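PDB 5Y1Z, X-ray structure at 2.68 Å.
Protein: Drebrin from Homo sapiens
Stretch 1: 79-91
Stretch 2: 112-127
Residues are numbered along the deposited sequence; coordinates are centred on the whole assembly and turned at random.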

# COMPACT_ATOMS: atom_id res chain seq x y z
N LEU A 79 17.05 8.13 27.39
CA LEU A 79 16.25 8.54 26.24
C LEU A 79 15.04 7.61 26.08
O LEU A 79 15.17 6.40 26.25
CB LEU A 79 17.09 8.51 24.96
CG LEU A 79 17.90 9.76 24.60
CD1 LEU A 79 18.58 9.55 23.26
CD2 LEU A 79 17.00 10.99 24.58
N PRO A 80 13.87 8.15 25.72
CA PRO A 80 12.65 7.33 25.65
C PRO A 80 12.58 6.43 24.42
O PRO A 80 13.05 6.77 23.34
CB PRO A 80 11.53 8.37 25.59
CG PRO A 80 12.18 9.57 24.95
CD PRO A 80 13.61 9.57 25.44
N LYS A 81 11.96 5.26 24.60
CA LYS A 81 11.66 4.36 23.49
C LYS A 81 10.16 4.37 23.19
O LYS A 81 9.34 4.80 24.02
CB LYS A 81 12.14 2.94 23.78
CG LYS A 81 13.40 2.90 24.63
CD LYS A 81 14.22 1.64 24.38
CE LYS A 81 15.21 1.82 23.25
NZ LYS A 81 15.50 0.50 22.62
N TYR A 82 9.79 3.91 22.00
CA TYR A 82 8.42 4.10 21.51
C TYR A 82 7.76 2.76 21.19
O TYR A 82 8.31 1.92 20.46
CB TYR A 82 8.41 5.04 20.32
CG TYR A 82 8.83 6.42 20.75
CD1 TYR A 82 7.96 7.26 21.41
CD2 TYR A 82 10.14 6.87 20.53
CE1 TYR A 82 8.35 8.52 21.81
CE2 TYR A 82 10.54 8.13 20.94
CZ TYR A 82 9.65 8.96 21.58
OH TYR A 82 10.03 10.22 21.99
N VAL A 83 6.58 2.58 21.78
CA VAL A 83 5.79 1.37 21.63
C VAL A 83 4.58 1.70 20.78
O VAL A 83 3.92 2.72 21.01
CB VAL A 83 5.34 0.82 23.00
CG1 VAL A 83 4.52 -0.45 22.81
CG2 VAL A 83 6.54 0.60 23.89
N LEU A 84 4.29 0.85 19.81
CA LEU A 84 3.03 0.90 19.09
C LEU A 84 2.23 -0.33 19.48
O LEU A 84 2.66 -1.46 19.23
CB LEU A 84 3.26 0.96 17.58
CG LEU A 84 1.99 0.99 16.73
CD1 LEU A 84 1.34 2.33 16.94
CD2 LEU A 84 2.30 0.77 15.28
N ILE A 85 1.07 -0.12 20.07
CA ILE A 85 0.16 -1.20 20.43
C ILE A 85 -0.80 -1.40 19.27
O ILE A 85 -1.55 -0.49 18.90
CB ILE A 85 -0.60 -0.88 21.71
CG1 ILE A 85 0.38 -0.87 22.87
CG2 ILE A 85 -1.65 -1.95 21.94
CD1 ILE A 85 -0.08 -0.09 24.03
N ASN A 86 -0.72 -2.58 18.66
CA ASN A 86 -1.63 -3.01 17.61
C ASN A 86 -2.82 -3.66 18.29
O ASN A 86 -2.83 -4.87 18.57
CB ASN A 86 -0.91 -3.97 16.67
CG ASN A 86 -1.81 -4.55 15.64
OD1 ASN A 86 -2.70 -3.88 15.12
ND2 ASN A 86 -1.59 -5.82 15.31
N TRP A 87 -3.84 -2.86 18.58
CA TRP A 87 -5.02 -3.33 19.29
C TRP A 87 -6.11 -3.83 18.35
O TRP A 87 -6.59 -3.09 17.47
CB TRP A 87 -5.58 -2.22 20.17
CG TRP A 87 -6.88 -2.60 20.83
CD1 TRP A 87 -8.13 -2.42 20.34
CD2 TRP A 87 -7.04 -3.23 22.11
NE1 TRP A 87 -9.06 -2.88 21.22
CE2 TRP A 87 -8.42 -3.38 22.33
CE3 TRP A 87 -6.15 -3.66 23.11
CZ2 TRP A 87 -8.94 -3.96 23.50
CZ3 TRP A 87 -6.66 -4.23 24.27
CH2 TRP A 87 -8.04 -4.38 24.45
N VAL A 88 -6.54 -5.06 18.56
CA VAL A 88 -7.69 -5.59 17.86
C VAL A 88 -8.66 -6.09 18.91
O VAL A 88 -8.37 -7.04 19.64
CB VAL A 88 -7.31 -6.71 16.88
CG1 VAL A 88 -8.53 -7.14 16.10
CG2 VAL A 88 -6.24 -6.20 15.93
N GLY A 89 -9.81 -5.43 19.01
CA GLY A 89 -10.78 -5.83 20.00
C GLY A 89 -11.29 -7.22 19.72
O GLY A 89 -11.42 -7.64 18.57
N GLU A 90 -11.56 -7.95 20.80
CA GLU A 90 -12.11 -9.31 20.72
C GLU A 90 -13.40 -9.36 19.92
O GLU A 90 -13.80 -10.45 19.49
CB GLU A 90 -12.35 -9.87 22.13
N ASP A 91 -14.08 -8.24 19.72
CA ASP A 91 -15.34 -8.24 18.99
C ASP A 91 -15.20 -7.67 17.59
O ASP A 91 -16.20 -7.53 16.88
CB ASP A 91 -16.40 -7.44 19.76
CG ASP A 91 -16.79 -8.10 21.08
OD1 ASP A 91 -17.09 -9.31 21.03
OD2 ASP A 91 -16.82 -7.42 22.13
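Stretch 2 (112-127) QGVDVIVNASSVEDID

Stretch 2 lies alongside stretch 1 as a neighbouring parallel strand. The axes of strand 81-88 and strand 116-120 approach to 4.5 Å and cross at -22°, and the two segments together bury 907 Å². The register is unbroken, running from Val 83 beside Val 116 to Trp 87 beside Ala 120 with paired CA atoms 4.7 to 5.0 Å apart.

Gly 113, at phi/psi 98/18, adopts a conformation that favours glycine, and its O lies 3.4 Å from Tyr 82 CB. Val 114 then places CG1 3.9 Å from Leu 84 CB. Asp 115 points toward stretch 1 and engages the backbone of Tyr 82 twice: its OD2 accepts a hydrogen bond from Tyr 82 N (2.8 Å), and its N donates to Tyr 82 O (2.6 Å). The same carbonyl also receives Val 116 N at 3.0 Å, so Tyr 82 O serves two successive amides where the strands come together.

From here the backbone is extended and the hydrogen bonds follow the alternating parallel pattern. Val 116 O accepts from Leu 84 N (2.9 Å), while its CG1 packs against Val 83 CG2 at 3.8 Å. Ile 117 turns to the other face of the sheet, where its CD1 is 4.1 Å from Leu 84 CD2. Val 118 donates from N to Leu 84 O (2.9 Å) and accepts at O from Asn 86 N (2.8 Å), and its CG2 meets Val 83 CG1 at 3.9 Å. On the face shared with Ile 117, Asn 119 OD1 accepts a nearly linear hydrogen bond from Asn 86 ND2 (2.8 Å, 171°), joining paired side chains across the strands.

Ala 120 closes the ladder: its N donates to Asn 86 O and its O accepts from Val 88 N, both at 2.9 Å. Its CB touches both Ile 85 CG2 and Trp 87 CE3, each at 3.8 Å. Beyond the strand, Ser 121 OG donates to Val 88 O (2.9 Å), and Ser 121 CA lies over one face of the Trp 87 ring. Ser 122 O approaches the ring edge, 3.4 Å from Trp 87 CZ3. The chain then turns through a 3-10 segment, 123-125, with Asp 125 OD1 accepting from Ser 121 N at 2.8 Å. This turn leads to Ile 126, which points back toward stretch 1 and sets CD1 4.1 Å from Ile 85 CG2 and 4.3 Å from Trp 87 CE3.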

# COMPACT_ATOMS: atom_id res chain seq x y z
N GLN A 112 6.96 7.89 12.72
CA GLN A 112 8.36 7.49 12.65
C GLN A 112 8.95 7.26 14.04
O GLN A 112 8.63 7.97 15.00
CB GLN A 112 9.19 8.56 11.95
CG GLN A 112 8.93 8.66 10.49
CD GLN A 112 9.69 7.63 9.69
OE1 GLN A 112 10.89 7.74 9.49
NE2 GLN A 112 8.98 6.61 9.22
N GLY A 113 9.77 6.23 14.15
CA GLY A 113 10.48 5.97 15.38
C GLY A 113 9.86 4.93 16.29
O GLY A 113 10.19 4.90 17.48
N VAL A 114 8.98 4.08 15.77
CA VAL A 114 8.44 3.01 16.59
C VAL A 114 9.56 2.05 16.95
O VAL A 114 10.27 1.53 16.08
CB VAL A 114 7.31 2.28 15.85
CG1 VAL A 114 6.97 1.00 16.55
CG2 VAL A 114 6.09 3.17 15.76
N ASP A 115 9.72 1.80 18.24
CA ASP A 115 10.77 0.90 18.65
C ASP A 115 10.29 -0.54 18.79
O ASP A 115 11.02 -1.47 18.45
CB ASP A 115 11.41 1.38 19.96
CG ASP A 115 12.30 2.60 19.74
OD1 ASP A 115 13.14 2.56 18.82
OD2 ASP A 115 12.17 3.59 20.49
N VAL A 116 9.05 -0.76 19.23
CA VAL A 116 8.52 -2.12 19.29
C VAL A 116 7.03 -2.09 19.01
O VAL A 116 6.34 -1.14 19.38
CB VAL A 116 8.81 -2.81 20.65
CG1 VAL A 116 8.13 -2.08 21.76
CG2 VAL A 116 8.29 -4.24 20.64
N ILE A 117 6.54 -3.13 18.34
CA ILE A 117 5.11 -3.27 18.07
C ILE A 117 4.60 -4.42 18.92
O ILE A 117 5.16 -5.52 18.89
CB ILE A 117 4.82 -3.52 16.59
CG1 ILE A 117 5.28 -2.33 15.77
CG2 ILE A 117 3.31 -3.72 16.40
CD1 ILE A 117 4.77 -2.37 14.36
N VAL A 118 3.53 -4.17 19.66
CA VAL A 118 2.94 -5.13 20.59
C VAL A 118 1.50 -5.40 20.17
O VAL A 118 0.66 -4.49 20.19
CB VAL A 118 3.00 -4.58 22.03
CG1 VAL A 118 2.29 -5.49 22.99
CG2 VAL A 118 4.45 -4.36 22.43
N ASN A 119 1.19 -6.66 19.83
CA ASN A 119 -0.18 -7.01 19.48
C ASN A 119 -1.02 -7.27 20.73
O ASN A 119 -0.60 -7.99 21.64
CB ASN A 119 -0.21 -8.25 18.59
CG ASN A 119 0.58 -8.08 17.31
OD1 ASN A 119 0.55 -7.02 16.67
ND2 ASN A 119 1.30 -9.13 16.90
N ALA A 120 -2.23 -6.74 20.74
CA ALA A 120 -3.03 -6.75 21.96
C ALA A 120 -4.50 -6.90 21.63
O ALA A 120 -4.99 -6.32 20.65
CB ALA A 120 -2.82 -5.47 22.78
N SER A 121 -5.20 -7.71 22.43
CA SER A 121 -6.65 -7.85 22.34
C SER A 121 -7.37 -7.77 23.68
O SER A 121 -8.60 -7.83 23.69
CB SER A 121 -7.02 -9.16 21.65
OG SER A 121 -6.46 -9.15 20.35
N SER A 122 -6.65 -7.76 24.79
CA SER A 122 -7.26 -7.45 26.06
C SER A 122 -6.30 -6.51 26.76
O SER A 122 -5.14 -6.39 26.37
CB SER A 122 -7.58 -8.71 26.87
OG SER A 122 -6.44 -9.20 27.52
N VAL A 123 -6.77 -5.82 27.80
CA VAL A 123 -5.83 -5.02 28.57
C VAL A 123 -4.72 -5.89 29.12
O VAL A 123 -3.57 -5.44 29.26
CB VAL A 123 -6.56 -4.24 29.66
CG1 VAL A 123 -7.78 -3.58 29.07
CG2 VAL A 123 -6.97 -5.16 30.76
N GLU A 124 -5.02 -7.15 29.43
CA GLU A 124 -4.02 -8.02 30.03
C GLU A 124 -2.82 -8.26 29.12
O GLU A 124 -1.77 -8.70 29.60
CB GLU A 124 -4.65 -9.35 30.41
CG GLU A 124 -5.91 -9.21 31.21
CD GLU A 124 -6.75 -10.46 31.18
OE1 GLU A 124 -7.54 -10.61 30.21
OE2 GLU A 124 -6.62 -11.29 32.12
N ASP A 125 -2.95 -8.01 27.81
CA ASP A 125 -1.79 -8.12 26.93
C ASP A 125 -0.84 -6.94 27.09
O ASP A 125 0.27 -6.98 26.54
CB ASP A 125 -2.23 -8.22 25.46
CG ASP A 125 -3.09 -9.44 25.17
OD1 ASP A 125 -3.96 -9.36 24.28
OD2 ASP A 125 -2.91 -10.47 25.84
N ILE A 126 -1.22 -5.93 27.85
CA ILE A 126 -0.46 -4.69 27.96
C ILE A 126 0.15 -4.56 29.34
O ILE A 126 -0.34 -3.80 30.18
CB ILE A 126 -1.35 -3.50 27.59
CG1 ILE A 126 -1.90 -3.73 26.18
CG2 ILE A 126 -0.62 -2.17 27.72
CD1 ILE A 126 -2.85 -2.72 25.75
N ASP A 127 1.23 -5.31 29.57
CA ASP A 127 1.96 -5.32 30.84
C ASP A 127 3.19 -4.42 30.73
O ASP A 127 4.15 -4.76 30.02
CB ASP A 127 2.36 -6.74 31.20
CG ASP A 127 3.06 -6.82 32.53
OD1 ASP A 127 4.25 -6.47 32.59
OD2 ASP A 127 2.40 -7.22 33.51